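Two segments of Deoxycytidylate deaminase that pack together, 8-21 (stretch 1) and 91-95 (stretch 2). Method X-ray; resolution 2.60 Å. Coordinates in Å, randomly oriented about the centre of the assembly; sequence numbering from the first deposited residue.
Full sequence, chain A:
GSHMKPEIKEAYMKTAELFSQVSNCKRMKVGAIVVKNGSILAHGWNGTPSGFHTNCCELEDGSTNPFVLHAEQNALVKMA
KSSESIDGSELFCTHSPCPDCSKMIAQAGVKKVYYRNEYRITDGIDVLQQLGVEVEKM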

ATOM      1  N   ILE A   8     -25.298  -5.753 -11.297  1.00 48.26           N
ATOM      2  CA  ILE A   8     -24.217  -5.587 -10.347  1.00 43.50           C
ATOM      3  C   ILE A   8     -24.304  -4.190  -9.767  1.00 40.25           C
ATOM      4  O   ILE A   8     -24.076  -3.974  -8.584  1.00 34.24           O
ATOM      5  CB  ILE A   8     -22.857  -5.838 -11.039  1.00 49.51           C
ATOM      6  CG1 ILE A   8     -22.642  -7.341 -11.215  1.00 48.64           C
ATOM      7  CG2 ILE A   8     -21.705  -5.237 -10.265  1.00 36.79           C
ATOM      8  CD1 ILE A   8     -21.284  -7.697 -11.774  1.00 55.98           C
ATOM      9  N   LYS A   9     -24.653  -3.246 -10.628  1.00 46.45           N
ATOM     10  CA  LYS A   9     -24.890  -1.870 -10.241  1.00 40.99           C
ATOM     11  C   LYS A   9     -25.910  -1.855  -9.114  1.00 45.84           C
ATOM     12  O   LYS A   9     -25.722  -1.211  -8.071  1.00 47.06           O
ATOM     13  CB  LYS A   9     -25.415  -1.117 -11.462  1.00 50.42           C
ATOM     14  CG  LYS A   9     -25.237   0.378 -11.428  1.00 50.90           C
ATOM     15  CD  LYS A   9     -25.388   1.000 -12.817  1.00 53.55           C
ATOM     16  CE  LYS A   9     -24.065   1.041 -13.584  1.00 56.74           C
ATOM     17  NZ  LYS A   9     -24.048   2.037 -14.712  1.00 58.31           N
ATOM     18  N   GLU A  10     -26.979  -2.614  -9.320  1.00 46.17           N
ATOM     19  CA  GLU A  10     -28.073  -2.696  -8.372  1.00 45.29           C
ATOM     20  C   GLU A  10     -27.661  -3.365  -7.064  1.00 43.51           C
ATOM     21  O   GLU A  10     -28.103  -2.953  -5.994  1.00 49.07           O
ATOM     22  CB  GLU A  10     -29.263  -3.428  -9.004  1.00 52.32           C
ATOM     23  CG  GLU A  10     -30.498  -3.580  -8.110  1.00 52.15           C
ATOM     24  CD  GLU A  10     -31.210  -2.259  -7.797  1.00 58.63           C
ATOM     25  OE1 GLU A  10     -31.112  -1.300  -8.606  1.00 51.00           O
ATOM     26  OE2 GLU A  10     -31.876  -2.195  -6.729  1.00 59.14           O
ATOM     27  N   ALA A  11     -26.816  -4.387  -7.144  1.00 37.78           N
ATOM     28  CA  ALA A  11     -26.325  -5.052  -5.937  1.00 40.47           C
ATOM     29  C   ALA A  11     -25.531  -4.086  -5.054  1.00 37.70           C
ATOM     30  O   ALA A  11     -25.607  -4.151  -3.829  1.00 35.21           O
ATOM     31  CB  ALA A  11     -25.494  -6.273  -6.284  1.00 38.91           C
ATOM     32  N   TYR A  12     -24.788  -3.187  -5.689  1.00 37.62           N
ATOM     33  CA  TYR A  12     -24.082  -2.132  -4.970  1.00 38.68           C
ATOM     34  C   TYR A  12     -25.042  -1.207  -4.240  1.00 35.75           C
ATOM     35  O   TYR A  12     -24.869  -0.937  -3.057  1.00 33.78           O
ATOM     36  CB  TYR A  12     -23.197  -1.327  -5.919  1.00 36.11           C
ATOM     37  CG  TYR A  12     -22.006  -2.105  -6.414  1.00 36.62           C
ATOM     38  CD1 TYR A  12     -21.328  -2.968  -5.572  1.00 33.04           C
ATOM     39  CD2 TYR A  12     -21.562  -1.984  -7.729  1.00 38.29           C
ATOM     40  CE1 TYR A  12     -20.237  -3.674  -6.011  1.00 37.12           C
ATOM     41  CE2 TYR A  12     -20.465  -2.693  -8.185  1.00 34.99           C
ATOM     42  CZ  TYR A  12     -19.809  -3.541  -7.323  1.00 38.00           C
ATOM     43  OH  TYR A  12     -18.718  -4.262  -7.760  1.00 37.75           O
ATOM     44  N   MET A  13     -26.057  -0.727  -4.949  1.00 38.96           N
ATOM     45  CA  MET A  13     -27.021   0.168  -4.330  1.00 40.33           C
ATOM     46  C   MET A  13     -27.754  -0.523  -3.199  1.00 39.25           C
ATOM     47  O   MET A  13     -27.990   0.068  -2.156  1.00 45.38           O
ATOM     48  CB  MET A  13     -28.021   0.717  -5.345  1.00 41.00           C
ATOM     49  CG  MET A  13     -28.850   1.871  -4.812  1.00 35.30           C
ATOM     50  SD  MET A  13     -27.852   3.220  -4.140  1.00 39.70           S
ATOM     51  CE  MET A  13     -27.420   4.169  -5.592  1.00 36.54           C
ATOM     52  N   LYS A  14     -28.098  -1.782  -3.380  1.00 37.18           N
ATOM     53  CA  LYS A  14     -28.785  -2.481  -2.307  1.00 41.21           C
ATOM     54  C   LYS A  14     -27.907  -2.699  -1.078  1.00 41.19           C
ATOM     55  O   LYS A  14     -28.412  -2.875   0.026  1.00 46.34           O
ATOM     56  CB  LYS A  14     -29.366  -3.799  -2.803  1.00 43.48           C
ATOM     57  CG  LYS A  14     -30.702  -3.632  -3.497  1.00 48.55           C
ATOM     58  CD  LYS A  14     -31.387  -4.970  -3.664  1.00 55.69           C
ATOM     59  CE  LYS A  14     -32.260  -5.007  -4.919  1.00 74.27           C
ATOM     60  NZ  LYS A  14     -32.515  -6.415  -5.376  1.00 74.18           N
ATOM     61  N   THR A  15     -26.597  -2.680  -1.276  1.00 36.25           N
ATOM     62  CA  THR A  15     -25.661  -2.878  -0.189  1.00 33.70           C
ATOM     63  C   THR A  15     -25.582  -1.592   0.601  1.00 32.80           C
ATOM     64  O   THR A  15     -25.663  -1.592   1.827  1.00 29.48           O
ATOM     65  CB  THR A  15     -24.270  -3.264  -0.715  1.00 36.25           C
ATOM     66  OG1 THR A  15     -24.357  -4.506  -1.423  1.00 32.20           O
ATOM     67  CG2 THR A  15     -23.261  -3.406   0.436  1.00 32.50           C
ATOM     68  N   ALA A  16     -25.434  -0.489  -0.112  1.00 35.79           N
ATOM     69  CA  ALA A  16     -25.532   0.812   0.518  1.00 36.96           C
ATOM     70  C   ALA A  16     -26.839   0.908   1.331  1.00 40.79           C
ATOM     71  O   ALA A  16     -26.847   1.449   2.430  1.00 41.48           O
ATOM     72  CB  ALA A  16     -25.456   1.900  -0.522  1.00 33.66           C
ATOM     73  N   GLU A  17     -27.930   0.361   0.796  1.00 41.97           N
ATOM     74  CA  GLU A  17     -29.199   0.312   1.515  1.00 41.99           C
ATOM     75  C   GLU A  17     -29.162  -0.568   2.756  1.00 45.31           C
ATOM     76  O   GLU A  17     -29.739  -0.212   3.783  1.00 46.13           O
ATOM     77  CB  GLU A  17     -30.320  -0.168   0.609  1.00 42.46           C
ATOM     78  CG  GLU A  17     -30.888   0.909  -0.270  1.00 49.21           C
ATOM     79  CD  GLU A  17     -31.846   0.354  -1.306  1.00 54.17           C
ATOM     80  OE1 GLU A  17     -32.024   1.014  -2.344  1.00 48.06           O
ATOM     81  OE2 GLU A  17     -32.426  -0.737  -1.088  1.00 57.63           O
ATOM     82  N   LEU A  18     -28.517  -1.725   2.653  1.00 42.39           N
ATOM     83  CA  LEU A  18     -28.295  -2.595   3.809  1.00 40.73           C
ATOM     84  C   LEU A  18     -27.626  -1.828   4.930  1.00 44.16           C
ATOM     85  O   LEU A  18     -27.953  -1.993   6.107  1.00 48.58           O
ATOM     86  CB  LEU A  18     -27.372  -3.741   3.429  1.00 39.42           C
ATOM     87  CG  LEU A  18     -27.907  -5.153   3.532  1.00 48.50           C
ATOM     88  CD1 LEU A  18     -29.295  -5.229   2.928  1.00 52.46           C
ATOM     89  CD2 LEU A  18     -26.967  -6.071   2.793  1.00 48.36           C
ATOM     90  N   PHE A  19     -26.675  -0.980   4.569  1.00 43.27           N
ATOM     91  CA  PHE A  19     -25.934  -0.255   5.585  1.00 46.54           C
ATOM     92  C   PHE A  19     -26.599   1.011   6.074  1.00 47.46           C
ATOM     93  O   PHE A  19     -26.327   1.444   7.178  1.00 52.00           O
ATOM     94  CB  PHE A  19     -24.494  -0.012   5.151  1.00 43.84           C
ATOM     95  CG  PHE A  19     -23.652  -1.242   5.245  1.00 46.21           C
ATOM     96  CD1 PHE A  19     -23.192  -1.684   6.478  1.00 52.95           C
ATOM     97  CD2 PHE A  19     -23.356  -1.987   4.119  1.00 42.78           C
ATOM     98  CE1 PHE A  19     -22.428  -2.838   6.578  1.00 52.30           C
ATOM     99  CE2 PHE A  19     -22.598  -3.139   4.211  1.00 47.27           C
ATOM    100  CZ  PHE A  19     -22.132  -3.571   5.440  1.00 47.78           C
ATOM    101  N   SER A  20     -27.484   1.596   5.276  1.00 41.62           N
ATOM    102  CA  SER A  20     -28.235   2.752   5.755  1.00 42.11           C
ATOM    103  C   SER A  20     -29.063   2.363   6.971  1.00 45.51           C
ATOM    104  O   SER A  20     -29.268   3.171   7.870  1.00 51.25           O
ATOM    105  CB  SER A  20     -29.134   3.347   4.664  1.00 37.64           C
ATOM    106  OG  SER A  20     -30.138   2.438   4.257  1.00 39.48           O
ATOM    107  N   GLN A  21     -29.501   1.110   7.019  1.00 39.20           N
ATOM    108  CA  GLN A  21     -30.408   0.662   8.066  1.00 43.24           C
ATOM    109  C   GLN A  21     -29.704   0.320   9.373  1.00 45.24           C
ATOM    110  O   GLN A  21     -30.351   0.044  10.376  1.00 54.59           O
ATOM    111  CB  GLN A  21     -31.232  -0.523   7.572  1.00 45.05           C
ATOM    112  CG  GLN A  21     -32.051  -0.192   6.349  1.00 40.62           C
ATOM    113  CD  GLN A  21     -33.208   0.743   6.655  1.00 52.69           C
ATOM    114  OE1 GLN A  21     -34.167   0.349   7.323  1.00 58.41           O
ATOM    115  NE2 GLN A  21     -33.131   1.986   6.164  1.00 48.16           N
ATOM    116  N   LEU A  91     -18.773   6.124  -6.036  1.00 34.85           N
ATOM    117  CA  LEU A  91     -19.535   6.135  -4.814  1.00 30.33           C
ATOM    118  C   LEU A  91     -20.987   5.716  -5.066  1.00 35.28           C
ATOM    119  O   LEU A  91     -21.671   6.350  -5.859  1.00 36.68           O
ATOM    120  CB  LEU A  91     -19.507   7.548  -4.273  1.00 29.65           C
ATOM    121  CG  LEU A  91     -20.169   7.735  -2.924  1.00 39.01           C
ATOM    122  CD1 LEU A  91     -19.475   6.851  -1.898  1.00 36.00           C
ATOM    123  CD2 LEU A  91     -20.077   9.195  -2.556  1.00 37.09           C
ATOM    124  N   PHE A  92     -21.454   4.651  -4.418  1.00 31.64           N
ATOM    125  CA  PHE A  92     -22.891   4.367  -4.389  1.00 32.00           C
ATOM    126  C   PHE A  92     -23.465   4.843  -3.073  1.00 32.96           C
ATOM    127  O   PHE A  92     -23.123   4.337  -2.016  1.00 31.16           O
ATOM    128  CB  PHE A  92     -23.199   2.886  -4.543  1.00 30.62           C
ATOM    129  CG  PHE A  92     -22.887   2.347  -5.888  1.00 36.26           C
ATOM    130  CD1 PHE A  92     -23.895   2.118  -6.803  1.00 37.71           C
ATOM    131  CD2 PHE A  92     -21.581   2.074  -6.256  1.00 32.15           C
ATOM    132  CE1 PHE A  92     -23.597   1.621  -8.052  1.00 36.78           C
ATOM    133  CE2 PHE A  92     -21.295   1.583  -7.504  1.00 32.21           C
ATOM    134  CZ  PHE A  92     -22.298   1.358  -8.397  1.00 33.08           C
ATOM    135  N   CYS A  93     -24.351   5.819  -3.130  1.00 36.86           N
ATOM    136  CA  CYS A  93     -24.981   6.281  -1.922  1.00 36.51           C
ATOM    137  C   CYS A  93     -26.517   6.135  -2.018  1.00 38.59           C
ATOM    138  O   CYS A  93     -27.083   6.192  -3.107  1.00 42.01           O
ATOM    139  CB  CYS A  93     -24.539   7.722  -1.644  1.00 39.48           C
ATOM    140  SG  CYS A  93     -24.833   8.259   0.069  1.00 58.70           S
ATOM    141  N   THR A  94     -27.185   5.904  -0.895  1.00 25.68           N
ATOM    142  CA  THR A  94     -28.645   5.927  -0.888  1.00 30.16           C
ATOM    143  C   THR A  94     -29.176   7.322  -1.196  1.00 31.86           C
ATOM    144  O   THR A  94     -30.234   7.468  -1.780  1.00 32.00           O
ATOM    145  CB  THR A  94     -29.247   5.465   0.458  1.00 28.05           C
ATOM    146  OG1 THR A  94     -28.681   6.218   1.533  1.00 31.94           O
ATOM    147  CG2 THR A  94     -28.991   3.991   0.690  1.00 29.55           C
ATOM    148  N   HIS A  95     -28.433   8.347  -0.809  1.00 29.29           N
ATOM    149  CA  HIS A  95     -28.881   9.707  -1.035  1.00 31.31           C
ATOM    150  C   HIS A  95     -27.898  10.550  -1.811  1.00 36.44           C
ATOM    151  O   HIS A  95     -26.700  10.331  -1.734  1.00 38.45           O
ATOM    152  CB  HIS A  95     -29.193  10.389   0.283  1.00 36.71           C
ATOM    153  CG  HIS A  95     -30.356   9.785   1.003  1.00 43.11           C
ATOM    154  ND1 HIS A  95     -30.292   8.547   1.604  1.00 41.49           N
ATOM    155  CD2 HIS A  95     -31.616  10.235   1.181  1.00 44.21           C
ATOM    156  CE1 HIS A  95     -31.465   8.268   2.143  1.00 40.79           C
ATOM    157  NE2 HIS A  95     -32.285   9.275   1.911  1.00 43.56           N
TER

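This is an apolar helix-on-strand packing, with no hydrogen bond crossing between the stretches and 399 Å² buried in total. The axes of helix 8-20 and strand 91-93 approach to 7.4 Å at 55°, and CA–CA pairing runs from Met-13 with Phe-92 (5.9 Å) to Glu-17 with Thr-94 (6.1 Å), so the register advances in the same sense along both segments.

Phe-92 contributes the largest covered area, 119 Å². Its CA-to-CB bond points toward the helix, and chi1 of -69° (m) lays the ring against Tyr-12. Tyr-12 CB sits 3.5 Å from the centroid of the Phe-92 ring, 4° off the normal, a CH-pi contact over the face. The two rings themselves meet obliquely, centroids 5.0 Å apart and planes at 48°.

Met-13 starts sideways, but its flexible chain (t, p, p) brings CE to 3.2 Å from Cys-93 O. Ala-16 points toward the strand; its single methyl sits against the strand backbone, with CB 3.7 Å from Phe-92 O.

At the far end, Thr-94 (77 Å² covered) suits its place by turning methyl CG2 to the helix, 3.7 Å from Glu-17 CG and 4.0 Å from Ser-20 CB, while Thr-94 OG1 and His-95 ND1 share a 2.8 Å hydrogen bond. Ser-20 OG donates to Glu-17 O at 2.7 Å.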